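Local coordinates for protein Pab-dependent poly(a)-specific ribonuclease subunit PAN2 (Neurospora crassa, PDB 4CZW) that probably trims mRNA poly(A) tails as the catalytic subunit of the PAN2-PAN3 deadenylation complex, and here comprises its exonuclease domain and a ubiquitin-protease-like domain predicted to be inactive, at residues 226-231 against 303-308; 18-23 against 42-47; 184-189 against 199-204; 440-445 against 544-549. All blocks are in the same frame, centred on the assembly; numbering follows the deposited sequence.

Contact 1. Residues 226-231 against 303-308; sequences TFSQVL and CYEGDD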
loop_
_atom_site.group_PDB
_atom_site.type_symbol
_atom_site.label_atom_id
_atom_site.label_comp_id
_atom_site.label_asym_id
_atom_site.label_seq_id
_atom_site.Cartn_x
_atom_site.Cartn_y
_atom_site.Cartn_z
ATOM N N THR A 226 -7.946 -3.488 -32.691
ATOM C CA THR A 226 -8.572 -3.745 -31.398
ATOM C C THR A 226 -7.543 -3.899 -30.282
ATOM O O THR A 226 -6.354 -4.090 -30.540
ATOM C CB THR A 226 -9.450 -5.008 -31.441
ATOM O OG1 THR A 226 -8.628 -6.161 -31.658
ATOM C CG2 THR A 226 -10.476 -4.904 -32.559
ATOM N N PHE A 227 -8.014 -3.813 -29.041
ATOM C CA PHE A 227 -7.156 -3.969 -27.872
ATOM C C PHE A 227 -6.643 -5.400 -27.757
ATOM O O PHE A 227 -5.525 -5.635 -27.299
ATOM C CB PHE A 227 -7.910 -3.573 -26.599
ATOM C CG PHE A 227 -7.146 -3.841 -25.332
ATOM C CD1 PHE A 227 -6.153 -2.973 -24.908
ATOM C CD2 PHE A 227 -7.429 -4.957 -24.558
ATOM C CE1 PHE A 227 -5.451 -3.217 -23.744
ATOM C CE2 PHE A 227 -6.729 -5.205 -23.393
ATOM C CZ PHE A 227 -5.740 -4.334 -22.984
ATOM N N SER A 228 -7.472 -6.352 -28.176
ATOM C CA SER A 228 -7.106 -7.763 -28.143
ATOM C C SER A 228 -5.910 -8.038 -29.050
ATOM O O SER A 228 -5.043 -8.849 -28.722
ATOM C CB SER A 228 -8.295 -8.634 -28.557
ATOM O OG SER A 228 -9.385 -8.463 -27.669
ATOM N N GLN A 229 -5.870 -7.353 -30.188
ATOM C CA GLN A 229 -4.770 -7.494 -31.135
ATOM C C GLN A 229 -3.493 -6.855 -30.601
ATOM O O GLN A 229 -2.396 -7.379 -30.799
ATOM C CB GLN A 229 -5.146 -6.874 -32.482
ATOM C CG GLN A 229 -6.251 -7.612 -33.220
ATOM C CD GLN A 229 -6.801 -6.819 -34.390
ATOM O OE1 GLN A 229 -6.563 -5.616 -34.504
ATOM N NE2 GLN A 229 -7.539 -7.490 -35.266
ATOM N N VAL A 230 -3.641 -5.720 -29.927
ATOM C CA VAL A 230 -2.505 -5.013 -29.347
ATOM C C VAL A 230 -1.910 -5.814 -28.190
ATOM O O VAL A 230 -0.690 -5.887 -28.031
ATOM C CB VAL A 230 -2.909 -3.604 -28.862
ATOM C CG1 VAL A 230 -1.772 -2.945 -28.100
ATOM C CG2 VAL A 230 -3.330 -2.742 -30.043
ATOM N N LEU A 231 -2.782 -6.423 -27.392
ATOM C CA LEU A 231 -2.350 -7.272 -26.287
ATOM C C LEU A 231 -1.606 -8.503 -26.797
ATOM O O LEU A 231 -0.557 -8.870 -26.264
ATOM C CB LEU A 231 -3.550 -7.696 -25.438
ATOM C CG LEU A 231 -3.267 -8.703 -24.321
ATOM C CD1 LEU A 231 -2.214 -8.166 -23.366
ATOM C CD2 LEU A 231 -4.543 -9.047 -23.574
ATOM N N CYS A 303 -6.404 -13.439 -28.050
ATOM C CA CYS A 303 -7.243 -12.634 -27.170
ATOM C C CYS A 303 -8.542 -12.216 -27.855
ATOM O O CYS A 303 -8.553 -11.893 -29.043
ATOM C CB CYS A 303 -6.479 -11.397 -26.695
ATOM S SG CYS A 303 -7.365 -10.394 -25.480
ATOM N N TYR A 304 -9.635 -12.223 -27.097
ATOM C CA TYR A 304 -10.941 -11.859 -27.637
ATOM C C TYR A 304 -11.675 -10.886 -26.719
ATOM O O TYR A 304 -11.450 -10.869 -25.509
ATOM C CB TYR A 304 -11.792 -13.110 -27.865
ATOM C CG TYR A 304 -11.107 -14.167 -28.700
ATOM C CD1 TYR A 304 -11.085 -14.080 -30.085
ATOM C CD2 TYR A 304 -10.481 -15.252 -28.101
ATOM C CE1 TYR A 304 -10.458 -15.044 -30.852
ATOM C CE2 TYR A 304 -9.853 -16.220 -28.860
ATOM C CZ TYR A 304 -9.844 -16.113 -30.233
ATOM O OH TYR A 304 -9.219 -17.076 -30.991
ATOM N N GLU A 305 -12.555 -10.081 -27.305
ATOM C CA GLU A 305 -13.308 -9.086 -26.550
ATOM C C GLU A 305 -14.685 -8.856 -27.168
ATOM O O GLU A 305 -14.930 -9.230 -28.314
ATOM C CB GLU A 305 -12.536 -7.767 -26.489
ATOM C CG GLU A 305 -12.387 -7.080 -27.836
ATOM C CD GLU A 305 -11.515 -5.841 -27.770
ATOM O OE1 GLU A 305 -10.304 -5.979 -27.502
ATOM O OE2 GLU A 305 -12.042 -4.730 -27.986
ATOM N N GLY A 306 -15.577 -8.239 -26.399
ATOM C CA GLY A 306 -16.907 -7.907 -26.879
ATOM C C GLY A 306 -17.747 -9.120 -27.231
ATOM O O GLY A 306 -17.689 -10.146 -26.554
ATOM N N ASP A 307 -18.532 -8.996 -28.298
ATOM C CA ASP A 307 -19.384 -10.087 -28.759
ATOM C C ASP A 307 -18.553 -11.238 -29.311
ATOM O O ASP A 307 -18.970 -12.395 -29.266
ATOM C CB ASP A 307 -20.364 -9.590 -29.824
ATOM C CG ASP A 307 -21.296 -8.514 -29.304
ATOM O OD1 ASP A 307 -21.571 -8.500 -28.085
ATOM O OD2 ASP A 307 -21.756 -7.683 -30.114
ATOM N N ASP A 308 -17.374 -10.911 -29.834
ATOM C CA ASP A 308 -16.455 -11.915 -30.353
ATOM C C ASP A 308 -16.014 -12.860 -29.239
ATOM O O ASP A 308 -15.787 -14.048 -29.469
ATOM C CB ASP A 308 -15.239 -11.246 -30.999
ATOM C CG ASP A 308 -14.294 -12.244 -31.637
ATOM O OD1 ASP A 308 -14.770 -13.296 -32.112
ATOM O OD2 ASP A 308 -13.075 -11.974 -31.665
HETATM O O HOH W 1 -10.611 -2.864 -28.699
#

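Contact 2. Residues 18-23 against 42-47; sequences IKYSKF and ENNITN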
loop_
_atom_site.group_PDB
_atom_site.type_symbol
_atom_site.label_atom_id
_atom_site.label_comp_id
_atom_site.label_asym_id
_atom_site.label_seq_id
_atom_site.Cartn_x
_atom_site.Cartn_y
_atom_site.Cartn_z
ATOM N N ILE A 18 -2.318 20.433 -0.821
ATOM C CA ILE A 18 -2.560 20.473 0.615
ATOM C C ILE A 18 -2.074 21.805 1.175
ATOM O O ILE A 18 -0.909 22.162 1.014
ATOM C CB ILE A 18 -1.849 19.318 1.348
ATOM C CG1 ILE A 18 -2.320 17.968 0.803
ATOM C CG2 ILE A 18 -2.094 19.409 2.847
ATOM C CD1 ILE A 18 -1.673 16.776 1.475
ATOM N N LYS A 19 -2.968 22.545 1.822
ATOM C CA LYS A 19 -2.592 23.825 2.414
ATOM C C LYS A 19 -2.250 23.655 3.889
ATOM O O LYS A 19 -2.962 22.972 4.628
ATOM C CB LYS A 19 -3.709 24.855 2.232
ATOM C CG LYS A 19 -3.914 25.267 0.779
ATOM C CD LYS A 19 -4.813 26.489 0.655
ATOM C CE LYS A 19 -4.850 26.986 -0.785
ATOM N NZ LYS A 19 -5.602 28.262 -0.923
ATOM N N TYR A 20 -1.161 24.293 4.310
ATOM C CA TYR A 20 -0.593 24.065 5.636
ATOM C C TYR A 20 -0.794 25.211 6.618
ATOM O O TYR A 20 -1.005 26.362 6.227
ATOM C CB TYR A 20 0.902 23.772 5.509
ATOM C CG TYR A 20 1.168 22.485 4.786
ATOM C CD1 TYR A 20 1.281 22.452 3.402
ATOM C CD2 TYR A 20 1.275 21.294 5.483
ATOM C CE1 TYR A 20 1.508 21.270 2.738
ATOM C CE2 TYR A 20 1.502 20.108 4.829
ATOM C CZ TYR A 20 1.617 20.101 3.456
ATOM O OH TYR A 20 1.842 18.923 2.794
ATOM N N SER A 21 -0.713 24.878 7.902
ATOM C CA SER A 21 -0.775 25.871 8.961
ATOM C C SER A 21 0.163 25.483 10.099
ATOM O O SER A 21 0.885 24.489 10.010
ATOM C CB SER A 21 -2.206 26.021 9.477
ATOM N N LYS A 22 0.149 26.273 11.168
ATOM C CA LYS A 22 0.952 25.973 12.345
ATOM C C LYS A 22 0.446 24.693 13.003
ATOM O O LYS A 22 1.223 23.913 13.553
ATOM C CB LYS A 22 0.918 27.137 13.338
ATOM N N PHE A 23 -0.866 24.488 12.935
ATOM C CA PHE A 23 -1.484 23.264 13.427
ATOM C C PHE A 23 -1.036 22.071 12.591
ATOM O O PHE A 23 -0.872 20.964 13.109
ATOM C CB PHE A 23 -3.010 23.387 13.410
ATOM N N GLU A 42 -2.602 10.818 0.245
ATOM C CA GLU A 42 -2.073 12.178 0.254
ATOM C C GLU A 42 -0.837 12.291 -0.638
ATOM O O GLU A 42 -0.077 11.333 -0.780
ATOM C CB GLU A 42 -1.753 12.606 1.688
ATOM C CG GLU A 42 -2.952 12.516 2.621
ATOM C CD GLU A 42 -2.595 12.747 4.076
ATOM O OE1 GLU A 42 -1.432 13.107 4.356
ATOM O OE2 GLU A 42 -3.478 12.565 4.940
ATOM N N ASN A 43 -0.640 13.464 -1.236
ATOM C CA ASN A 43 0.372 13.636 -2.275
ATOM C C ASN A 43 1.517 14.583 -1.923
ATOM O O ASN A 43 2.179 15.115 -2.815
ATOM C CB ASN A 43 -0.294 14.131 -3.563
ATOM C CG ASN A 43 -1.100 15.401 -3.353
ATOM O OD1 ASN A 43 -1.103 15.980 -2.268
ATOM N ND2 ASN A 43 -1.788 15.842 -4.400
ATOM N N ASN A 44 1.751 14.798 -0.633
ATOM C CA ASN A 44 2.820 15.692 -0.204
ATOM C C ASN A 44 4.054 14.921 0.236
ATOM O O ASN A 44 4.792 15.353 1.120
ATOM C CB ASN A 44 2.335 16.586 0.929
ATOM C CG ASN A 44 1.824 15.796 2.117
ATOM O OD1 ASN A 44 1.227 14.732 1.961
ATOM N ND2 ASN A 44 2.060 16.316 3.316
ATOM N N ILE A 45 4.264 13.771 -0.389
ATOM C CA ILE A 45 5.356 12.882 -0.028
ATOM C C ILE A 45 6.246 12.643 -1.242
ATOM O O ILE A 45 5.784 12.709 -2.380
ATOM C CB ILE A 45 4.819 11.538 0.517
ATOM C CG1 ILE A 45 3.674 11.791 1.502
ATOM C CG2 ILE A 45 5.926 10.728 1.178
ATOM C CD1 ILE A 45 2.933 10.544 1.924
ATOM N N THR A 46 7.528 12.393 -0.999
ATOM C CA THR A 46 8.448 12.033 -2.068
ATOM C C THR A 46 7.980 10.733 -2.715
ATOM O O THR A 46 7.560 9.810 -2.016
ATOM C CB THR A 46 9.888 11.878 -1.545
ATOM O OG1 THR A 46 10.281 13.080 -0.869
ATOM C CG2 THR A 46 10.852 11.610 -2.689
ATOM N N ASN A 47 8.040 10.680 -4.044
ATOM C CA ASN A 47 7.588 9.523 -4.816
ATOM C C ASN A 47 6.105 9.222 -4.607
ATOM O O ASN A 47 5.697 8.061 -4.588
ATOM C CB ASN A 47 8.422 8.284 -4.470
ATOM C CG ASN A 47 9.908 8.504 -4.674
ATOM O OD1 ASN A 47 10.329 9.108 -5.660
ATOM N ND2 ASN A 47 10.712 8.017 -3.736
HETATM O O HOH W 2 0.398 18.646 -1.986
#

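Contact 3. Residues 184-189 against 199-204; sequences ARYQIK and RTATTF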
loop_
_atom_site.group_PDB
_atom_site.type_symbol
_atom_site.label_atom_id
_atom_site.label_comp_id
_atom_site.label_asym_id
_atom_site.label_seq_id
_atom_site.Cartn_x
_atom_site.Cartn_y
_atom_site.Cartn_z
ATOM N N ALA A 184 7.212 -18.409 -20.110
ATOM C CA ALA A 184 7.606 -18.466 -21.513
ATOM C C ALA A 184 9.109 -18.670 -21.686
ATOM O O ALA A 184 9.877 -18.586 -20.728
ATOM C CB ALA A 184 7.164 -17.200 -22.231
ATOM N N ARG A 185 9.512 -18.942 -22.924
ATOM C CA ARG A 185 10.921 -19.077 -23.277
ATOM C C ARG A 185 11.103 -18.820 -24.769
ATOM O O ARG A 185 10.160 -18.958 -25.548
ATOM C CB ARG A 185 11.449 -20.465 -22.908
ATOM C CG ARG A 185 10.842 -21.601 -23.714
ATOM C CD ARG A 185 11.495 -22.931 -23.374
ATOM N NE ARG A 185 10.935 -24.031 -24.152
ATOM C CZ ARG A 185 11.343 -25.293 -24.063
ATOM N NH1 ARG A 185 12.320 -25.618 -23.228
ATOM N NH2 ARG A 185 10.774 -26.230 -24.810
ATOM N N TYR A 186 12.315 -18.444 -25.164
ATOM C CA TYR A 186 12.596 -18.147 -26.563
ATOM C C TYR A 186 13.141 -19.358 -27.311
ATOM O O TYR A 186 14.096 -19.997 -26.870
ATOM C CB TYR A 186 13.586 -16.986 -26.678
ATOM C CG TYR A 186 12.987 -15.633 -26.372
ATOM C CD1 TYR A 186 12.266 -14.938 -27.335
ATOM C CD2 TYR A 186 13.147 -15.047 -25.124
ATOM C CE1 TYR A 186 11.717 -13.701 -27.062
ATOM C CE2 TYR A 186 12.602 -13.807 -24.843
ATOM C CZ TYR A 186 11.888 -13.139 -25.815
ATOM O OH TYR A 186 11.343 -11.906 -25.538
ATOM N N GLN A 187 12.524 -19.669 -28.446
ATOM C CA GLN A 187 13.027 -20.711 -29.329
ATOM C C GLN A 187 13.856 -20.090 -30.447
ATOM O O GLN A 187 13.317 -19.447 -31.350
ATOM C CB GLN A 187 11.881 -21.535 -29.916
ATOM C CG GLN A 187 12.318 -22.516 -30.994
ATOM C CD GLN A 187 11.149 -23.192 -31.682
ATOM O OE1 GLN A 187 10.275 -23.762 -31.031
ATOM N NE2 GLN A 187 11.127 -23.128 -33.009
ATOM N N ILE A 188 15.168 -20.280 -30.377
ATOM C CA ILE A 188 16.076 -19.734 -31.377
ATOM C C ILE A 188 16.448 -20.794 -32.408
ATOM O O ILE A 188 17.203 -21.722 -32.115
ATOM C CB ILE A 188 17.354 -19.177 -30.728
ATOM C CG1 ILE A 188 16.995 -18.157 -29.644
ATOM C CG2 ILE A 188 18.257 -18.554 -31.779
ATOM C CD1 ILE A 188 18.194 -17.570 -28.935
ATOM N N LYS A 189 15.911 -20.653 -33.615
ATOM C CA LYS A 189 16.143 -21.626 -34.673
ATOM C C LYS A 189 17.037 -21.072 -35.777
ATOM O O LYS A 189 16.767 -20.006 -36.330
ATOM C CB LYS A 189 14.812 -22.092 -35.268
ATOM C CG LYS A 189 14.960 -23.005 -36.475
ATOM C CD LYS A 189 13.614 -23.325 -37.107
ATOM C CE LYS A 189 12.722 -24.105 -36.155
ATOM N NZ LYS A 189 11.426 -24.480 -36.785
ATOM N N ARG A 199 16.298 -20.111 -25.057
ATOM C CA ARG A 199 16.763 -19.028 -24.199
ATOM C C ARG A 199 15.657 -18.647 -23.221
ATOM O O ARG A 199 14.545 -18.310 -23.631
ATOM C CB ARG A 199 17.189 -17.810 -25.024
ATOM C CG ARG A 199 17.651 -16.633 -24.176
ATOM C CD ARG A 199 18.019 -15.427 -25.027
ATOM N NE ARG A 199 18.402 -14.281 -24.205
ATOM C CZ ARG A 199 18.763 -13.098 -24.690
ATOM N NH1 ARG A 199 18.794 -12.897 -26.000
ATOM N NH2 ARG A 199 19.095 -12.114 -23.865
ATOM N N THR A 200 15.965 -18.710 -21.930
ATOM C CA THR A 200 14.972 -18.462 -20.889
ATOM C C THR A 200 14.466 -17.023 -20.907
ATOM O O THR A 200 15.202 -16.099 -21.252
ATOM C CB THR A 200 15.538 -18.775 -19.492
ATOM O OG1 THR A 200 16.711 -17.985 -19.261
ATOM C CG2 THR A 200 15.896 -20.249 -19.382
ATOM N N ALA A 201 13.203 -16.845 -20.531
ATOM C CA ALA A 201 12.580 -15.526 -20.525
ATOM C C ALA A 201 11.768 -15.294 -19.254
ATOM O O ALA A 201 10.913 -16.104 -18.893
ATOM C CB ALA A 201 11.699 -15.354 -21.753
ATOM N N THR A 202 12.041 -14.181 -18.581
ATOM C CA THR A 202 11.319 -13.817 -17.367
ATOM C C THR A 202 10.490 -12.559 -17.598
ATOM O O THR A 202 11.015 -11.531 -18.025
ATOM C CB THR A 202 12.279 -13.587 -16.184
ATOM O OG1 THR A 202 13.053 -14.771 -15.955
ATOM C CG2 THR A 202 11.501 -13.243 -14.924
ATOM N N THR A 203 9.195 -12.643 -17.314
ATOM C CA THR A 203 8.296 -11.518 -17.538
ATOM C C THR A 203 7.291 -11.345 -16.403
ATOM O O THR A 203 6.444 -12.207 -16.176
ATOM C CB THR A 203 7.524 -11.675 -18.862
ATOM O OG1 THR A 203 8.450 -11.768 -19.950
ATOM C CG2 THR A 203 6.600 -10.488 -19.084
ATOM N N PHE A 204 7.394 -10.227 -15.692
ATOM C CA PHE A 204 6.429 -9.888 -14.651
ATOM C C PHE A 204 5.359 -8.950 -15.200
ATOM O O PHE A 204 4.168 -9.126 -14.938
ATOM C CB PHE A 204 7.122 -9.242 -13.449
ATOM C CG PHE A 204 8.010 -10.178 -12.681
ATOM C CD1 PHE A 204 7.465 -11.169 -11.881
ATOM C CD2 PHE A 204 9.388 -10.060 -12.748
ATOM C CE1 PHE A 204 8.279 -12.029 -11.168
ATOM C CE2 PHE A 204 10.207 -10.918 -12.036
ATOM C CZ PHE A 204 9.651 -11.904 -11.246
#

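Contact 4. Residues 440-445 against 544-549; sequences TVIAID and CKFLGH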
loop_
_atom_site.group_PDB
_atom_site.type_symbol
_atom_site.label_atom_id
_atom_site.label_comp_id
_atom_site.label_asym_id
_atom_site.label_seq_id
_atom_site.Cartn_x
_atom_site.Cartn_y
_atom_site.Cartn_z
ATOM N N THR A 440 -8.067 -6.608 25.475
ATOM C CA THR A 440 -6.837 -6.012 25.985
ATOM C C THR A 440 -6.753 -4.516 25.689
ATOM O O THR A 440 -6.898 -4.088 24.545
ATOM C CB THR A 440 -5.595 -6.709 25.395
ATOM O OG1 THR A 440 -5.609 -8.097 25.752
ATOM C CG2 THR A 440 -4.321 -6.069 25.923
ATOM N N VAL A 441 -6.517 -3.729 26.734
ATOM C CA VAL A 441 -6.311 -2.293 26.588
ATOM C C VAL A 441 -4.837 -1.952 26.778
ATOM O O VAL A 441 -4.216 -2.382 27.749
ATOM C CB VAL A 441 -7.157 -1.491 27.598
ATOM C CG1 VAL A 441 -6.865 -0.002 27.475
ATOM C CG2 VAL A 441 -8.640 -1.770 27.395
ATOM N N ILE A 442 -4.278 -1.186 25.847
ATOM C CA ILE A 442 -2.877 -0.791 25.935
ATOM C C ILE A 442 -2.715 0.726 25.834
ATOM O O ILE A 442 -3.382 1.382 25.034
ATOM C CB ILE A 442 -2.028 -1.471 24.837
ATOM C CG1 ILE A 442 -2.616 -1.201 23.451
ATOM C CG2 ILE A 442 -1.938 -2.969 25.083
ATOM C CD1 ILE A 442 -1.836 -1.840 22.325
ATOM N N ALA A 443 -1.833 1.275 26.663
ATOM C CA ALA A 443 -1.540 2.704 26.640
ATOM C C ALA A 443 -0.301 2.973 25.794
ATOM O O ALA A 443 0.730 2.327 25.973
ATOM C CB ALA A 443 -1.352 3.235 28.051
ATOM N N ILE A 444 -0.401 3.930 24.877
ATOM C CA ILE A 444 0.680 4.183 23.930
ATOM C C ILE A 444 0.977 5.675 23.754
ATOM O O ILE A 444 0.067 6.506 23.728
ATOM C CB ILE A 444 0.358 3.552 22.550
ATOM C CG1 ILE A 444 1.506 3.774 21.562
ATOM C CG2 ILE A 444 -0.958 4.092 21.997
ATOM C CD1 ILE A 444 1.271 3.161 20.201
ATOM N N ASP A 445 2.262 6.003 23.656
ATOM C CA ASP A 445 2.704 7.358 23.346
ATOM C C ASP A 445 4.039 7.311 22.607
ATOM O O ASP A 445 4.830 6.388 22.803
ATOM C CB ASP A 445 2.829 8.198 24.619
ATOM C CG ASP A 445 3.175 9.645 24.329
ATOM O OD1 ASP A 445 2.615 10.209 23.366
ATOM O OD2 ASP A 445 4.016 10.215 25.055
ATOM N N CYS A 544 -6.729 -5.049 19.830
ATOM C CA CYS A 544 -6.414 -4.294 21.038
ATOM C C CYS A 544 -6.979 -2.879 20.999
ATOM O O CYS A 544 -7.173 -2.303 19.928
ATOM C CB CYS A 544 -4.901 -4.234 21.252
ATOM S SG CYS A 544 -4.121 -5.836 21.521
ATOM N N LYS A 545 -7.238 -2.328 22.180
ATOM C CA LYS A 545 -7.727 -0.961 22.305
ATOM C C LYS A 545 -6.586 -0.026 22.691
ATOM O O LYS A 545 -5.993 -0.164 23.761
ATOM C CB LYS A 545 -8.852 -0.887 23.340
ATOM C CG LYS A 545 -10.026 -1.802 23.034
ATOM C CD LYS A 545 -10.977 -1.906 24.214
ATOM C CE LYS A 545 -12.079 -2.915 23.939
ATOM N NZ LYS A 545 -12.956 -3.131 25.123
ATOM N N PHE A 546 -6.278 0.920 21.812
ATOM C CA PHE A 546 -5.166 1.837 22.032
ATOM C C PHE A 546 -5.596 3.048 22.851
ATOM O O PHE A 546 -6.466 3.816 22.437
ATOM C CB PHE A 546 -4.570 2.283 20.695
ATOM C CG PHE A 546 -3.752 1.222 20.012
ATOM C CD1 PHE A 546 -4.365 0.146 19.393
ATOM C CD2 PHE A 546 -2.370 1.304 19.989
ATOM C CE1 PHE A 546 -3.616 -0.831 18.768
ATOM C CE2 PHE A 546 -1.614 0.331 19.362
ATOM C CZ PHE A 546 -2.238 -0.739 18.752
ATOM N N LEU A 547 -4.979 3.210 24.017
ATOM C CA LEU A 547 -5.299 4.311 24.918
ATOM C C LEU A 547 -4.184 5.352 24.908
ATOM O O LEU A 547 -3.006 5.011 24.994
ATOM C CB LEU A 547 -5.534 3.784 26.339
ATOM C CG LEU A 547 -6.246 4.674 27.363
ATOM C CD1 LEU A 547 -6.949 3.811 28.401
ATOM C CD2 LEU A 547 -5.279 5.631 28.045
ATOM N N GLY A 548 -4.560 6.623 24.801
ATOM C CA GLY A 548 -3.588 7.700 24.785
ATOM C C GLY A 548 -4.222 9.076 24.743
ATOM O O GLY A 548 -5.440 9.214 24.859
ATOM N N HIS A 549 -3.391 10.099 24.575
ATOM C CA HIS A 549 -3.867 11.475 24.528
ATOM C C HIS A 549 -3.515 12.121 23.192
ATOM O O HIS A 549 -2.340 12.309 22.879
ATOM C CB HIS A 549 -3.274 12.287 25.680
ATOM C CG HIS A 549 -3.941 13.611 25.894
ATOM N ND1 HIS A 549 -5.071 13.758 26.669
ATOM C CD2 HIS A 549 -3.637 14.847 25.434
ATOM C CE1 HIS A 549 -5.434 15.027 26.679
ATOM N NE2 HIS A 549 -4.582 15.710 25.937
HETATM O O HOH W 3 -0.697 9.398 24.345
#

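Contact 1. Residues 226-231 against 303-308
Glu-305 reaches across to the first turn of helix 227-235 and sets its carboxylate against the backbone there. Its CG takes the crowded position between the backbone N and the carbonyl carbon (chi1 67°), and the chain runs extended from there to the carboxylate. Two donors of Ser-228 meet one oxygen, OE1. The hydroxyl OG of Ser-228 gives a bond of 2.7 Å to the anti lone pair of Glu-305 OE1, whereas Ser-228 N reaches the same OE1 at 2.9 Å from above the carboxylate plane, with a bent N-H...O angle of 130°. Ser-228 can do both because its OG lies beside its own backbone N (chi1 -61°). The other oxygen, Glu-305 OE2, receives a water bond of 2.5 Å, and that water accepts from Phe-227 N at 2.8 Å. The ring of Phe-227 keeps its edge, near its plane, toward OE1. Thr-226 occupies the N-cap and forms a capping box with Gln-229: Thr-226 N donates to Gln-229 OE1 at 3.1 Å, and Thr-226 OG1 takes a weak bond from Gln-229 N. Further along, Cys-303 SG packs on Leu-231 CD2 at 3.7 Å, and both residues rest on Ile-292 of strand 291-297 in the ubiquitin-protease-like fold. An alanine in place of Glu-305 removes the acceptor shared by Ser-228 N and OG and would probably loosen the hold on the helix start. A carboxylate beside the N-terminus of a helix is likely to be favoured by the helix dipole, which would tend to keep it ionised.

Contact 2. Residues 18-23 against 42-47
The side chain of Asn-44 meets two partners in turn. Asn-44 CB lies 3.0 Å from Tyr-20 OH and 4.0 Å from Ile-18 CD1. CG sits in the crowded position between the backbone N and the carbonyl carbon (chi1 57°), which swings the amide toward segment 18-23. Its two branches then part: Asn-44 OD1 rests 3.6 Å from Ile-18 CD1, while Asn-44 ND2 comes up at the edge of the Tyr-20 ring and gives its OH a weak, bent bond of 2.7 Å (124° at the hydrogen). Ring and amide planes are 38° apart. Neither loop has regular secondary structure; in the ubiquitin-protease-like domain one precedes the short strand 40-41 and the other follows it directly, before helix 51-58. Ile-18 crosses Asn-44 at about a right angle; its CG2 lies 3.8 Å above one face of the Tyr-20 ring, offset toward the rim, and its CD1 4.2 Å from Glu-42 CB. A water accepts weakly from Ile-18 N and donates to Asn-43 OD1 at 3.1 Å, while Asn-43 ND2 donates to Cys-16 O and Asp-366 OD2. Beyond CG, Glu-42 runs extended to a salt bridge with Arg-556, a residue of the exonuclease domain.

Contact 3. Residues 184-189 against 199-204
Arg-199 O is the best-held polar atom, gripped by a single donor: Tyr-186 N lies 2.7 Å from it in the carbonyl plane, with a nearly straight N-H...O angle of 167°. The return bond, Arg-199 N to Tyr-186 O at 2.9 Å, is also in the carbonyl plane, so the two residues make a hydrogen-bonded antiparallel pair. They belong to the beta hairpin of strands 183-190 and 196-201, the latter an outermost strand of a four-stranded antiparallel sheet; at its tip Cys-190 and Cys-245, at strand ends, and Cys-193 and Cys-248, in turns, bind a zinc ion, consistent with the fingers of ubiquitin-specific proteases. On one face of the sheet sit Tyr-186, Arg-199 and Ala-201, on the other Arg-185. Tyr-186 has its CG anti to the carbonyl carbon (chi1 -74°), which lays its ring alongside the second strand; Arg-199 O stands at the edge of the ring, near its plane. Tyr-186 CB and Arg-199 CB are 4.0 Å apart. Ile-188 crosses Arg-199 obliquely, its CD1 touching the base of that side chain at CB, 4.0 Å away; beyond it Arg-199 runs extended to NE. Across the sheet, Tyr-186 also touches Lys-258 of strand 250-262. The methyl of Ala-201 approaches the ring obliquely, its CB 3.6 Å from Tyr-186 CE2 and 3.7 Å from CD2.

Contact 4. Residues 440-445 against 544-549
Backbone bonds join strands 441-451 and 545-548 in parallel. Lys-545 N donates to Thr-440 O at 3.0 Å, Ile-442 N to Lys-545 O at 2.9 Å, Leu-547 N to Ile-442 O, and Ile-444 N to Leu-547 O at 2.8 Å; each donor lies nearly along the C=O axis. CA-H...O contacts accompany them, such as Ala-443 CA to Leu-547 O. Past the last bond a water bridges the two segments, donating to Ile-444 O and accepting from His-549 N. The aromatic contact is CH-pi: with CG1 of Ile-442 in the crowded position (chi1 54°), its CD1 lies over one face of the Phe-546 ring, 3.8 Å from the centroid and 16° off the normal. Ile-444 meets the same ring at its edge, its CG2 3.7 Å from Phe-546 CD2. An alanine in place of Phe-546 takes away the ring shared by Ile-442 and Ile-444 and would probably weaken the packing of this face of the sheet. On the other face, Val-441 CG1 touches Leu-547 CD1 at 3.9 Å, and Val-441 CG2 lies against the stem of Lys-545. The pair lies in the mixed sheet of the RNase H-like exonuclease fold: helix 529-541 packs on Ile-442, Ile-444 and Phe-546, helix 604-623 on Leu-547, and strands 471-481 and 567-569 pair on the outer sides.

Overall arrangement
Contacts 1, 2 and 3 lie within the ubiquitin-protease-like domain and contact 4 in the exonuclease domain. Contacts 3 and 4 are on opposite sides of the chain's centre, their centres about 54 Å apart, and contact 1 is equally far from contact 4. Contact 2 stands nearer, its closest atoms about 13 Å from those of contact 4. Contacts 1 and 3 lie on one side, nearest atoms about 10 Å apart. Contact 4 holds Asp-445, which with Glu-447, Asp-554 and Asp-607 probably binds the catalytic metals. In contact 3, the Ile-188 side chain is about 9 Å from a bound zinc ion; contacts 1 and 2 lie away from the metal sites.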